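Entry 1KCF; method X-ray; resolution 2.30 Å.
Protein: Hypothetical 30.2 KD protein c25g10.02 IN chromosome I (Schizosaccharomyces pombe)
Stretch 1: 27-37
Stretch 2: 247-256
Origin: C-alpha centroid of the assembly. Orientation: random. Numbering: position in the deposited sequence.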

# COMPACT_ATOMS: atom_id res chain seq x y z
N LEU A 27 -11.91 25.14 -15.75
CA LEU A 27 -12.78 24.99 -14.59
C LEU A 27 -14.19 24.61 -15.04
O LEU A 27 -14.82 23.72 -14.46
CB LEU A 27 -12.83 26.29 -13.78
CG LEU A 27 -11.52 26.70 -13.09
CD1 LEU A 27 -11.74 27.99 -12.32
CD2 LEU A 27 -11.07 25.60 -12.15
N LEU A 28 -14.68 25.27 -16.08
CA LEU A 28 -16.01 24.98 -16.61
C LEU A 28 -16.13 23.51 -16.96
O LEU A 28 -17.07 22.84 -16.53
CB LEU A 28 -16.29 25.83 -17.85
CG LEU A 28 -16.62 27.30 -17.61
CD1 LEU A 28 -16.73 28.03 -18.93
CD2 LEU A 28 -17.93 27.41 -16.84
N ARG A 29 -15.17 23.01 -17.72
CA ARG A 29 -15.16 21.61 -18.15
C ARG A 29 -15.07 20.67 -16.96
O ARG A 29 -15.72 19.62 -16.93
CB ARG A 29 -14.00 21.36 -19.11
N ARG A 30 -14.24 21.03 -15.99
CA ARG A 30 -14.05 20.23 -14.78
C ARG A 30 -15.38 20.05 -14.06
O ARG A 30 -15.76 18.93 -13.69
CB ARG A 30 -13.04 20.91 -13.86
CG ARG A 30 -12.67 20.12 -12.62
CD ARG A 30 -11.49 20.78 -11.95
NE ARG A 30 -10.38 20.91 -12.88
CZ ARG A 30 -9.43 21.85 -12.81
NH1 ARG A 30 -9.47 22.75 -11.84
NH2 ARG A 30 -8.46 21.88 -13.71
N ILE A 31 -16.09 21.15 -13.86
CA ILE A 31 -17.39 21.14 -13.19
C ILE A 31 -18.38 20.29 -13.99
O ILE A 31 -18.91 19.30 -13.48
CB ILE A 31 -17.95 22.58 -13.06
CG1 ILE A 31 -17.00 23.42 -12.20
CG2 ILE A 31 -19.35 22.55 -12.44
CD1 ILE A 31 -17.37 24.89 -12.14
N VAL A 32 -18.62 20.69 -15.23
CA VAL A 32 -19.56 20.00 -16.11
C VAL A 32 -19.25 18.51 -16.28
O VAL A 32 -20.16 17.68 -16.38
CB VAL A 32 -19.59 20.66 -17.51
CG1 VAL A 32 -20.53 19.90 -18.43
CG2 VAL A 32 -20.01 22.11 -17.39
N ASP A 33 -17.96 18.17 -16.32
CA ASP A 33 -17.55 16.79 -16.52
C ASP A 33 -17.32 16.00 -15.24
O ASP A 33 -16.99 14.82 -15.30
CB ASP A 33 -16.28 16.76 -17.38
CG ASP A 33 -16.53 17.26 -18.79
OD1 ASP A 33 -15.64 17.95 -19.35
OD2 ASP A 33 -17.61 16.97 -19.35
N SER A 34 -17.48 16.64 -14.09
CA SER A 34 -17.30 15.95 -12.81
C SER A 34 -18.20 14.72 -12.80
O SER A 34 -19.39 14.80 -13.07
CB SER A 34 -17.70 16.87 -11.66
OG SER A 34 -19.06 17.24 -11.77
N PRO A 35 -17.63 13.54 -12.48
CA PRO A 35 -18.39 12.29 -12.44
C PRO A 35 -19.55 12.32 -11.45
O PRO A 35 -19.48 12.99 -10.41
CB PRO A 35 -17.34 11.26 -12.05
CG PRO A 35 -16.07 11.84 -12.59
CD PRO A 35 -16.20 13.29 -12.22
N ILE A 36 -20.61 11.60 -11.78
CA ILE A 36 -21.79 11.52 -10.92
C ILE A 36 -21.68 10.27 -10.05
O ILE A 36 -21.63 9.15 -10.56
CB ILE A 36 -23.08 11.45 -11.75
CG1 ILE A 36 -24.25 10.99 -10.86
CG2 ILE A 36 -22.89 10.51 -12.93
CD1 ILE A 36 -24.63 11.98 -9.78
N TYR A 37 -21.65 10.47 -8.74
CA TYR A 37 -21.55 9.35 -7.81
C TYR A 37 -22.79 9.28 -6.93
O TYR A 37 -23.50 10.27 -6.77
CB TYR A 37 -20.32 9.51 -6.91
CG TYR A 37 -19.00 9.69 -7.63
CD1 TYR A 37 -18.46 10.97 -7.81
CD2 TYR A 37 -18.28 8.60 -8.10
CE1 TYR A 37 -17.23 11.14 -8.44
CE2 TYR A 37 -17.04 8.76 -8.73
CZ TYR A 37 -16.52 10.04 -8.89
OH TYR A 37 -15.30 10.21 -9.51
N HIS A 247 -26.60 20.84 -9.29
CA HIS A 247 -27.11 22.16 -9.64
C HIS A 247 -26.17 22.88 -10.60
O HIS A 247 -26.60 23.41 -11.62
CB HIS A 247 -27.26 23.03 -8.38
CG HIS A 247 -28.32 22.55 -7.43
ND1 HIS A 247 -28.37 21.25 -6.97
CD2 HIS A 247 -29.34 23.21 -6.83
CE1 HIS A 247 -29.38 21.13 -6.12
NE2 HIS A 247 -29.98 22.31 -6.02
N TYR A 248 -24.88 22.87 -10.28
CA TYR A 248 -23.88 23.57 -11.08
C TYR A 248 -23.46 22.97 -12.42
O TYR A 248 -22.96 23.70 -13.27
CB TYR A 248 -22.63 23.83 -10.23
CG TYR A 248 -22.86 24.86 -9.15
CD1 TYR A 248 -22.73 24.52 -7.80
CD2 TYR A 248 -23.18 26.18 -9.46
CE1 TYR A 248 -22.93 25.46 -6.80
CE2 TYR A 248 -23.38 27.13 -8.47
CZ TYR A 248 -23.25 26.76 -7.14
OH TYR A 248 -23.41 27.70 -6.15
N ARG A 249 -23.64 21.67 -12.62
CA ARG A 249 -23.26 21.08 -13.89
C ARG A 249 -24.02 21.73 -15.04
O ARG A 249 -23.41 22.30 -15.95
CB ARG A 249 -23.53 19.57 -13.91
CG ARG A 249 -22.55 18.74 -13.11
CD ARG A 249 -22.69 17.26 -13.45
NE ARG A 249 -21.91 16.40 -12.57
CZ ARG A 249 -22.28 16.05 -11.34
NH1 ARG A 249 -23.43 16.49 -10.84
NH2 ARG A 249 -21.51 15.25 -10.62
N ASN A 250 -25.34 21.66 -14.99
CA ASN A 250 -26.17 22.26 -16.03
C ASN A 250 -25.98 23.76 -16.10
O ASN A 250 -25.99 24.34 -17.18
CB ASN A 250 -27.64 21.92 -15.82
CG ASN A 250 -27.95 20.47 -16.10
OD1 ASN A 250 -27.29 19.85 -16.94
ND2 ASN A 250 -28.95 19.93 -15.43
N PHE A 251 -25.80 24.39 -14.95
CA PHE A 251 -25.61 25.83 -14.91
C PHE A 251 -24.36 26.26 -15.68
O PHE A 251 -24.39 27.23 -16.45
CB PHE A 251 -25.51 26.30 -13.45
CG PHE A 251 -25.29 27.78 -13.32
CD1 PHE A 251 -26.30 28.68 -13.64
CD2 PHE A 251 -24.06 28.27 -12.91
CE1 PHE A 251 -26.08 30.04 -13.56
CE2 PHE A 251 -23.83 29.63 -12.82
CZ PHE A 251 -24.85 30.52 -13.15
N CYS A 252 -23.26 25.54 -15.48
CA CYS A 252 -22.00 25.86 -16.15
C CYS A 252 -22.00 25.58 -17.65
O CYS A 252 -21.22 26.18 -18.39
CB CYS A 252 -20.84 25.12 -15.49
SG CYS A 252 -20.40 25.76 -13.86
N LYS A 253 -22.85 24.67 -18.10
CA LYS A 253 -22.93 24.36 -19.53
C LYS A 253 -23.26 25.63 -20.31
O LYS A 253 -22.85 25.79 -21.46
CB LYS A 253 -24.01 23.31 -19.79
CG LYS A 253 -23.63 21.89 -19.45
CD LYS A 253 -24.80 20.96 -19.67
CE LYS A 253 -24.44 19.51 -19.37
NZ LYS A 253 -25.64 18.64 -19.34
N GLN A 254 -24.00 26.53 -19.67
CA GLN A 254 -24.40 27.80 -20.27
C GLN A 254 -23.26 28.52 -20.97
O GLN A 254 -23.47 29.21 -21.97
CB GLN A 254 -24.96 28.75 -19.20
CG GLN A 254 -26.39 28.51 -18.82
CD GLN A 254 -26.94 29.62 -17.95
OE1 GLN A 254 -28.08 30.04 -18.11
NE2 GLN A 254 -26.14 30.08 -17.00
N PHE A 255 -22.06 28.38 -20.42
CA PHE A 255 -20.90 29.04 -20.98
C PHE A 255 -20.12 28.11 -21.89
O PHE A 255 -18.89 28.19 -21.99
CB PHE A 255 -20.03 29.55 -19.83
CG PHE A 255 -20.84 30.16 -18.71
CD1 PHE A 255 -20.99 29.48 -17.50
CD2 PHE A 255 -21.49 31.38 -18.88
CE1 PHE A 255 -21.78 30.02 -16.48
CE2 PHE A 255 -22.28 31.92 -17.86
CZ PHE A 255 -22.43 31.24 -16.66
N LEU A 256 -20.85 27.22 -22.57
CA LEU A 256 -20.27 26.26 -23.50
C LEU A 256 -21.25 25.96 -24.63
O LEU A 256 -22.40 26.45 -24.55
CB LEU A 256 -19.92 24.95 -22.78
CG LEU A 256 -18.85 25.01 -21.69
CD1 LEU A 256 -18.66 23.62 -21.10
CD2 LEU A 256 -17.55 25.52 -22.28
O HOH W 1 -22.20 13.21 -8.24

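Two helical segments more than two hundred residues apart in sequence cross here at 137° between their N-to-C directions, closer to antiparallel than to perpendicular, with their axes 8.1 Å apart at the nearest point. The closest backbone approach is at Val32 and Arg249, whose CA atoms come within 4.4 Å. Neither CA-to-CB bond points at the other stretch; both point sideways, so each side chain passes along the partner backbone instead of coming between the two CA atoms; Val32 CG2 rests 3.7 Å from Arg249 O. Further along, where the CA atoms of Leu28 and Cys252 stand 6.1 Å apart, both CB atoms point toward the partner stretch and there is room for side chains to meet.

The apolar part of the contact is built from the i, i+3, i+4 face of the first helix: Leu28, Ile31 and Val32. Leu28 takes the mt rotamer, common for leucine on a helix. Its CD2 lies 3.9 Å from Cys252 CB; both methyls meet Phe255, with CD1 3.7 Å from its CB and CD2 3.8 Å from its CD1; Leu28 CD1 is also 4.3 Å from Leu256 CD2. Ile31 is also mt, an extended form that carries CD1 to 3.6 Å from Cys252 SG; CG2 lies 3.7 Å from the same SG and 4.2 Å from Tyr248 CB. Val32, with chi1 at t, places CG2 3.7 Å from Cys252 CB and CG1 3.8 Å from Lys253 CG. Cys252 is thus a compact hub touched by all three residues. Its m rotamer leaves SG 3.3 Å from Tyr248 O, one turn back on its own helix. Lys253 starts out away from the partner, yet its aliphatic stem covers Val32 while its NZ hydrogen-bonds Asn250 OD1 at 3.2 Å.

The polar part belongs to Arg249, which gives up more surface to the contact than any other residue. Its chi angles run m, t, t, with chi4 at 79°, so a side chain that leaves its helix sideways extends to the place where the first helix gives way to loop. On the way CG passes 3.7 Å from Ile31 O. The guanidinium then meets backbone carbonyls near its own plane, where its N-H bonds point: NE donates to Ser34 O at 3.0 Å, NH2 donates to the same oxygen at 3.3 Å, and NH2 makes a weak bond to Pro35 O at 3.0 Å. NH2 also donates to the O of water 1 at 3.2 Å, which accepts from Tyr37 N at 2.8 Å, extending the arginine's hold along the loop.

Ser34 prepares this site. Its p rotamer turns OG back to donate to Ile31 O at 2.7 Å, the carbonyl that also accepts from Ser34 N at 3.1 Å. Its phi/psi of -54/128° takes the chain out of helical geometry, so its own carbonyl is free to face Arg249.

The rules are plain: at the closest backbone approach, point CA-to-CB bonds sideways, so that side chains lie along the partner backbone; pack two mt side chains and a valine around one compact residue; and let a long arginine capture the carbonyls of the loop that follows the helix.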